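Local coordinates for acyl-CoA thioesterase II TesB2 (Mycobacterium marinum, PDB 3U0A), which hydrolyses acyl-CoA thioesters, probably of fatty acids, releasing the free acid and coenzyme A, as a member of the C/M/P thioester hydrolase family, at the interface of chains A and B. Coordinates in Å, arbitrary orientation; residue numbers count along the deposited sequence, not the author numbering. Chains: chain A/B, Acyl-CoA thioesterase II TesB2.

The interface of chains A and B. Residues chain A 205-206, 208-209, 251, 274; chain B 117, 119.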
loop_
_atom_site.group_PDB
_atom_site.type_symbol
_atom_site.label_atom_id
_atom_site.label_comp_id
_atom_site.label_asym_id
_atom_site.label_seq_id
_atom_site.Cartn_x
_atom_site.Cartn_y
_atom_site.Cartn_z
ATOM N N ALA A 205 -13.185 4.883 -8.226
ATOM C CA ALA A 205 -13.567 3.619 -8.822
ATOM C C ALA A 205 -14.909 3.727 -9.573
ATOM O O ALA A 205 -15.110 2.973 -10.526
ATOM C CB ALA A 205 -13.624 2.508 -7.775
ATOM N N GLN A 206 -15.789 4.670 -9.176
ATOM C CA GLN A 206 -17.149 4.707 -9.729
ATOM C C GLN A 206 -17.332 5.639 -10.915
ATOM O O GLN A 206 -18.447 5.788 -11.407
ATOM C CB GLN A 206 -18.204 5.032 -8.654
ATOM C CG GLN A 206 -18.161 4.154 -7.401
ATOM C CD GLN A 206 -18.269 2.676 -7.718
ATOM O OE1 GLN A 206 -19.016 2.258 -8.634
ATOM N NE2 GLN A 206 -17.523 1.864 -6.966
ATOM N N THR A 208 -16.672 5.730 -14.102
ATOM C CA THR A 208 -17.232 5.150 -15.327
ATOM C C THR A 208 -18.378 4.133 -15.086
ATOM O O THR A 208 -18.693 3.348 -15.965
ATOM C CB THR A 208 -16.131 4.407 -16.141
ATOM O OG1 THR A 208 -15.724 3.208 -15.443
ATOM C CG2 THR A 208 -14.927 5.323 -16.417
ATOM N N HIS A 209 -18.980 4.127 -13.902
ATOM C CA HIS A 209 -19.932 3.089 -13.525
ATOM C C HIS A 209 -21.143 3.679 -12.941
ATOM O O HIS A 209 -21.777 3.080 -12.123
ATOM C CB HIS A 209 -19.304 2.189 -12.488
ATOM C CG HIS A 209 -18.140 1.420 -12.997
ATOM N ND1 HIS A 209 -18.223 0.624 -14.070
ATOM C CD2 HIS A 209 -16.848 1.327 -12.536
ATOM C CE1 HIS A 209 -17.040 0.073 -14.309
ATOM N NE2 HIS A 209 -16.190 0.501 -13.363
ATOM N N ALA A 251 -12.432 -3.071 -6.184
ATOM C CA ALA A 251 -11.902 -2.005 -6.995
ATOM C C ALA A 251 -10.663 -1.527 -6.287
ATOM O O ALA A 251 -10.659 -1.386 -5.087
ATOM C CB ALA A 251 -12.908 -0.873 -7.141
ATOM N N THR A 274 -16.711 -3.457 -4.131
ATOM C CA THR A 274 -17.605 -2.878 -5.108
ATOM C C THR A 274 -18.315 -4.040 -5.772
ATOM O O THR A 274 -18.042 -4.405 -6.915
ATOM C CB THR A 274 -16.888 -1.976 -6.115
ATOM O OG1 THR A 274 -15.835 -2.701 -6.707
ATOM C CG2 THR A 274 -16.334 -0.714 -5.467
ATOM N N ILE B 117 -18.162 -4.464 -10.489
ATOM C CA ILE B 117 -17.792 -3.588 -11.616
ATOM C C ILE B 117 -16.440 -4.034 -12.206
ATOM O O ILE B 117 -15.645 -4.725 -11.520
ATOM C CB ILE B 117 -17.747 -2.085 -11.231
ATOM C CG1 ILE B 117 -16.891 -1.854 -9.979
ATOM C CG2 ILE B 117 -19.151 -1.562 -11.013
ATOM C CD1 ILE B 117 -16.341 -0.461 -9.842
ATOM N N HIS B 119 -13.123 -2.798 -14.747
ATOM C CA HIS B 119 -12.357 -1.974 -15.640
ATOM C C HIS B 119 -10.873 -2.240 -15.484
ATOM O O HIS B 119 -10.455 -2.950 -14.584
ATOM C CB HIS B 119 -12.713 -0.489 -15.451
ATOM C CG HIS B 119 -12.466 0.038 -14.069
ATOM N ND1 HIS B 119 -13.467 0.430 -13.256
ATOM C CD2 HIS B 119 -11.276 0.268 -13.370
ATOM C CE1 HIS B 119 -12.951 0.872 -12.085
ATOM N NE2 HIS B 119 -11.613 0.771 -12.153
#
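A:His209 and B:His119 join their imidazoles across the chain boundary: A:His209 NE2 and B:His119 ND1 lie 2.7 Å apart in a nearly straight hydrogen bond, 159° at the hydrogen. The structure alone does not show which nitrogen carries the proton; one must donate and the other accept. B:His119 ND1 lies in the plane of the A:His209 ring, at its edge, and CE1 of the same B:His119 ring comes 3.4 Å from the backbone carbonyl O of A:Ala205. B:Ile117 lies across one face of A:His209, with its CB 3.7 Å from the ring centroid in a CH-pi contact. Its CG2 methyl rests near A:His209 CG, while B:Ile117 CD1 reaches A:His209 CD2 at 3.3 Å. With chi1 at 51°, B:Ile117 CG1 sits between its own backbone N and carbonyl carbon and points towards A:Thr274, meeting the hydroxyl OG1 at 3.5 Å. The CD1 methyl ends against the side-chain amide of A:Gln206, 3.9 Å from NE2, and near A:Ala251. Behind A:His209, the hydroxyl OG1 of A:Thr208 stands 3.4 Å above the opposite face, so the imidazole is sandwiched between its own chain and B:Ile117, which should limit its tilt. This patch, repeated by two-fold symmetry, fastens the segment around the short strand 119-120 of one subunit onto its neighbour, beside strands 250-259 and 264-275, and probably helps hold together the homotetrameric enzyme.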